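Local coordinates for protein salt-tolerant glutaminase (Micrococcus luteus, PDB 3AGD) that probably hydrolyses L-glutamine to L-glutamate and ammonium, as a member of the glutaminase family, whose fold is related to that of serine beta-lactamases, at residues A[112-120]-A[166-174]. Numbering follows the deposited sequence.
Sequences MINAGALAV and RNLSLAHML
Leu118 inserts as a knob into the hole formed by Asn167, Leu170, Ala171 and Leu174, its CD1 lying 3.8 Å from CB of Leu170 and 3.7 Å from the carbonyl O of Asn167. The side chains of Leu118 and Leu170 cross at about a right angle. One turn before Leu118, CB of Asn114 meets CD1 of Leu170 at 3.7 Å, and the same methyl borders the backbone N of Ala115. Leu174 extends the apolar seam, its CD1 meeting CB of Leu118 at 4.1 Å and reaching the carbonyl O of Ala115. The short helical segments pass with their axes 9.5 Å apart at closest approach; Ala115 CB packs against CD1 of both Leu170 and Leu174, and Ala171 CB against CD1 of Leu118.

At the N-terminal ends of both helices the contact turns polar. ND2 of Asn114 donates to a lone pair of Asn167 OD1 at 2.8 Å, in the carbonyl plane of the acceptor. The bond is bent, with an N-H...O angle of 145°, and the amide planes stand 40° apart. CG of Asn114 lies beside its own backbone N (chi1 -71°), which carries the amide toward helix 165-176, while OD1 accepts a hydrogen bond from Lys67. A water bridges both ND2 atoms weakly. The guanidinium of Arg166 approaches edge-on, its NH1 3.7 Å from ND2 of Asn114, but its charge is paired with Glu94, which also accepts from the backbone N of Asn114.

Both asparagines, like Tyr191 and Glu160, contact L-glutamate where it has been seen bound to this protein; none occupies this chain. Bonding OD1 to Lys67 and ND2 to Asn167 favours one orientation of the Asn114 amide and probably helps to preset this edge of the glutamate pocket.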
ATOM      1  N   MET A 112     -11.841 -13.943  -6.581  1.00 13.80           N
ATOM      2  CA  MET A 112     -11.430 -13.550  -7.930  1.00 14.87           C
ATOM      3  C   MET A 112     -11.564 -14.654  -8.978  1.00 15.42           C
ATOM      4  O   MET A 112     -11.676 -14.372 -10.172  1.00 17.43           O
ATOM      5  CB  MET A 112      -9.985 -13.042  -7.913  1.00 15.15           C
ATOM      6  CG  MET A 112      -9.780 -11.782  -7.080  1.00 18.16           C
ATOM      7  SD  MET A 112     -10.807 -10.393  -7.630  1.00 20.77           S
ATOM      8  CE  MET A 112     -12.100 -10.398  -6.405  1.00 21.35           C
ATOM      9  N   ILE A 113     -11.545 -15.906  -8.537  1.00 14.09           N
ATOM     10  CA  ILE A 113     -11.685 -17.031  -9.452  1.00 13.49           C
ATOM     11  C   ILE A 113     -13.167 -17.379  -9.551  1.00 15.69           C
ATOM     12  O   ILE A 113     -13.936 -17.142  -8.613  1.00 18.69           O
ATOM     13  CB  ILE A 113     -10.906 -18.276  -8.960  1.00 14.29           C
ATOM     14  CG1 ILE A 113     -11.462 -18.746  -7.614  1.00 16.84           C
ATOM     15  CG2 ILE A 113      -9.426 -17.942  -8.825  1.00 15.38           C
ATOM     16  CD1 ILE A 113     -10.841 -20.035  -7.104  1.00 17.04           C
ATOM     17  N   ASN A 114     -13.564 -17.941 -10.686  1.00 13.72           N
ATOM     18  CA  ASN A 114     -14.955 -18.301 -10.922  1.00 16.10           C
ATOM     19  C   ASN A 114     -15.617 -19.029  -9.759  1.00 14.27           C
ATOM     20  O   ASN A 114     -16.645 -18.587  -9.257  1.00 15.64           O
ATOM     21  CB  ASN A 114     -15.058 -19.139 -12.198  1.00 17.32           C
ATOM     22  CG  ASN A 114     -14.820 -18.314 -13.447  1.00 20.96           C
ATOM     23  OD1 ASN A 114     -14.210 -17.242 -13.388  1.00 20.21           O
ATOM     24  ND2 ASN A 114     -15.291 -18.810 -14.587  1.00 17.67           N
ATOM     25  N   ALA A 115     -15.022 -20.136  -9.329  1.00 16.83           N
ATOM     26  CA  ALA A 115     -15.571 -20.923  -8.225  1.00 15.09           C
ATOM     27  C   ALA A 115     -15.883 -20.053  -7.007  1.00 15.25           C
ATOM     28  O   ALA A 115     -16.930 -20.201  -6.377  1.00 17.21           O
ATOM     29  CB  ALA A 115     -14.597 -22.035  -7.844  1.00 12.91           C
ATOM     30  N   GLY A 116     -14.972 -19.149  -6.670  1.00 12.81           N
ATOM     31  CA  GLY A 116     -15.216 -18.279  -5.533  1.00 13.78           C
ATOM     32  C   GLY A 116     -16.259 -17.225  -5.870  1.00 14.45           C
ATOM     33  O   GLY A 116     -17.006 -16.771  -4.998  1.00 15.71           O
ATOM     34  N   ALA A 117     -16.310 -16.830  -7.141  1.00 10.84           N
ATOM     35  CA  ALA A 117     -17.264 -15.822  -7.593  1.00 13.83           C
ATOM     36  C   ALA A 117     -18.688 -16.374  -7.561  1.00 14.90           C
ATOM     37  O   ALA A 117     -19.644 -15.635  -7.321  1.00 13.22           O
ATOM     38  CB  ALA A 117     -16.904 -15.353  -9.006  1.00 13.89           C
ATOM     39  N   LEU A 118     -18.819 -17.676  -7.805  1.00 13.80           N
ATOM     40  CA  LEU A 118     -20.118 -18.334  -7.775  1.00 16.32           C
ATOM     41  C   LEU A 118     -20.559 -18.411  -6.316  1.00 17.54           C
ATOM     42  O   LEU A 118     -21.733 -18.219  -6.000  1.00 18.68           O
ATOM     43  CB  LEU A 118     -20.021 -19.745  -8.377  1.00 14.50           C
ATOM     44  CG  LEU A 118     -19.763 -19.830  -9.889  1.00 16.76           C
ATOM     45  CD1 LEU A 118     -19.320 -21.236 -10.261  1.00 16.47           C
ATOM     46  CD2 LEU A 118     -21.027 -19.442 -10.660  1.00 15.17           C
ATOM     47  N   ALA A 119     -19.607 -18.683  -5.428  1.00 13.36           N
ATOM     48  CA  ALA A 119     -19.899 -18.771  -4.000  1.00 14.02           C
ATOM     49  C   ALA A 119     -20.344 -17.408  -3.483  1.00 14.55           C
ATOM     50  O   ALA A 119     -21.227 -17.319  -2.632  1.00 17.46           O
ATOM     51  CB  ALA A 119     -18.663 -19.246  -3.232  1.00 12.66           C
ATOM     52  N   VAL A 120     -19.725 -16.349  -4.002  1.00 14.73           N
ATOM     53  CA  VAL A 120     -20.060 -14.981  -3.613  1.00 14.69           C
ATOM     54  C   VAL A 120     -21.482 -14.602  -4.048  1.00 17.51           C
ATOM     55  O   VAL A 120     -22.239 -14.020  -3.275  1.00 18.84           O
ATOM     56  CB  VAL A 120     -19.068 -13.968  -4.234  1.00 17.54           C
ATOM     57  CG1 VAL A 120     -19.653 -12.557  -4.193  1.00 15.58           C
ATOM     58  CG2 VAL A 120     -17.740 -14.009  -3.474  1.00 17.59           C
ATOM     59  N   ARG A 166     -18.410 -25.368 -18.183  1.00 17.15           N
ATOM     60  CA  ARG A 166     -17.343 -25.282 -17.192  1.00 15.00           C
ATOM     61  C   ARG A 166     -17.830 -24.656 -15.890  1.00 16.19           C
ATOM     62  O   ARG A 166     -17.566 -25.189 -14.810  1.00 17.84           O
ATOM     63  CB  ARG A 166     -16.130 -24.502 -17.726  1.00 15.25           C
ATOM     64  CG  ARG A 166     -15.015 -24.370 -16.676  1.00 15.18           C
ATOM     65  CD  ARG A 166     -13.663 -23.970 -17.256  1.00 14.01           C
ATOM     66  NE  ARG A 166     -12.638 -23.907 -16.212  1.00 13.59           N
ATOM     67  CZ  ARG A 166     -12.558 -22.955 -15.281  1.00 17.84           C
ATOM     68  NH1 ARG A 166     -13.437 -21.959 -15.256  1.00 15.66           N
ATOM     69  NH2 ARG A 166     -11.609 -23.009 -14.352  1.00 18.70           N
ATOM     70  N   ASN A 167     -18.539 -23.534 -15.972  1.00 14.99           N
ATOM     71  CA  ASN A 167     -19.030 -22.904 -14.746  1.00 16.99           C
ATOM     72  C   ASN A 167     -20.088 -23.761 -14.054  1.00 18.02           C
ATOM     73  O   ASN A 167     -20.196 -23.754 -12.822  1.00 17.26           O
ATOM     74  CB  ASN A 167     -19.580 -21.500 -15.027  1.00 19.28           C
ATOM     75  CG  ASN A 167     -18.476 -20.466 -15.157  1.00 17.32           C
ATOM     76  OD1 ASN A 167     -17.477 -20.522 -14.438  1.00 18.69           O
ATOM     77  ND2 ASN A 167     -18.655 -19.514 -16.060  1.00 15.67           N
ATOM     78  N   LEU A 168     -20.873 -24.488 -14.848  1.00 15.90           N
ATOM     79  CA  LEU A 168     -21.893 -25.384 -14.304  1.00 14.07           C
ATOM     80  C   LEU A 168     -21.157 -26.513 -13.572  1.00 12.98           C
ATOM     81  O   LEU A 168     -21.611 -27.006 -12.542  1.00 16.55           O
ATOM     82  CB  LEU A 168     -22.754 -25.954 -15.435  1.00 12.71           C
ATOM     83  CG  LEU A 168     -23.803 -25.003 -16.027  1.00 14.20           C
ATOM     84  CD1 LEU A 168     -24.311 -25.522 -17.383  1.00 11.77           C
ATOM     85  CD2 LEU A 168     -24.941 -24.860 -15.038  1.00  9.03           C
ATOM     86  N   SER A 169     -20.009 -26.909 -14.107  1.00 13.41           N
ATOM     87  CA  SER A 169     -19.204 -27.952 -13.482  1.00 13.76           C
ATOM     88  C   SER A 169     -18.741 -27.467 -12.112  1.00 16.40           C
ATOM     89  O   SER A 169     -18.861 -28.179 -11.116  1.00 17.90           O
ATOM     90  CB  SER A 169     -17.984 -28.270 -14.336  1.00  9.75           C
ATOM     91  OG  SER A 169     -17.082 -29.084 -13.612  1.00 16.30           O
ATOM     92  N   LEU A 170     -18.209 -26.249 -12.069  1.00 14.12           N
ATOM     93  CA  LEU A 170     -17.742 -25.680 -10.812  1.00 16.16           C
ATOM     94  C   LEU A 170     -18.907 -25.579  -9.828  1.00 18.43           C
ATOM     95  O   LEU A 170     -18.785 -25.959  -8.664  1.00 20.56           O
ATOM     96  CB  LEU A 170     -17.128 -24.300 -11.050  1.00 16.70           C
ATOM     97  CG  LEU A 170     -15.909 -24.250 -11.990  1.00 17.84           C
ATOM     98  CD1 LEU A 170     -15.435 -22.808 -12.144  1.00 14.10           C
ATOM     99  CD2 LEU A 170     -14.780 -25.125 -11.433  1.00 16.64           C
ATOM    100  N   ALA A 171     -20.043 -25.081 -10.305  1.00 17.76           N
ATOM    101  CA  ALA A 171     -21.221 -24.945  -9.460  1.00 16.35           C
ATOM    102  C   ALA A 171     -21.644 -26.287  -8.865  1.00 18.12           C
ATOM    103  O   ALA A 171     -21.942 -26.376  -7.672  1.00 21.00           O
ATOM    104  CB  ALA A 171     -22.371 -24.334 -10.255  1.00 14.99           C
ATOM    105  N   HIS A 172     -21.678 -27.332  -9.689  1.00 17.97           N
ATOM    106  CA  HIS A 172     -22.060 -28.656  -9.194  1.00 17.98           C
ATOM    107  C   HIS A 172     -21.079 -29.156  -8.142  1.00 17.53           C
ATOM    108  O   HIS A 172     -21.482 -29.701  -7.117  1.00 20.90           O
ATOM    109  CB  HIS A 172     -22.141 -29.667 -10.342  1.00 14.98           C
ATOM    110  CG  HIS A 172     -23.459 -29.667 -11.056  1.00 15.93           C
ATOM    111  ND1 HIS A 172     -24.631 -30.070 -10.454  1.00 13.82           N
ATOM    112  CD2 HIS A 172     -23.789 -29.319 -12.323  1.00 19.40           C
ATOM    113  CE1 HIS A 172     -25.626 -29.972 -11.318  1.00 13.50           C
ATOM    114  NE2 HIS A 172     -25.141 -29.520 -12.461  1.00 17.30           N
ATOM    115  N   MET A 173     -19.788 -28.969  -8.389  1.00 16.65           N
ATOM    116  CA  MET A 173     -18.786 -29.413  -7.432  1.00 17.47           C
ATOM    117  C   MET A 173     -18.952 -28.655  -6.118  1.00 15.74           C
ATOM    118  O   MET A 173     -18.850 -29.234  -5.038  1.00 14.10           O
ATOM    119  CB  MET A 173     -17.375 -29.187  -7.982  1.00 19.40           C
ATOM    120  CG  MET A 173     -16.279 -29.853  -7.149  1.00 22.18           C
ATOM    121  SD  MET A 173     -16.362 -31.671  -7.167  1.00 21.66           S
ATOM    122  CE  MET A 173     -15.511 -32.021  -8.702  1.00 17.55           C
ATOM    123  N   LEU A 174     -19.210 -27.356  -6.206  1.00 15.93           N
ATOM    124  CA  LEU A 174     -19.381 -26.553  -5.000  1.00 16.23           C
ATOM    125  C   LEU A 174     -20.594 -27.011  -4.182  1.00 17.40           C
ATOM    126  O   LEU A 174     -20.537 -27.021  -2.953  1.00 18.62           O
ATOM    127  CB  LEU A 174     -19.500 -25.066  -5.358  1.00 12.48           C
ATOM    128  CG  LEU A 174     -18.232 -24.425  -5.946  1.00 14.11           C
ATOM    129  CD1 LEU A 174     -18.539 -23.010  -6.413  1.00 12.50           C
ATOM    130  CD2 LEU A 174     -17.120 -24.404  -4.904  1.00 10.79           C
TER
HETATM  131  O   HOH W   1     -16.556 -16.778 -16.624  1.00 13.77           O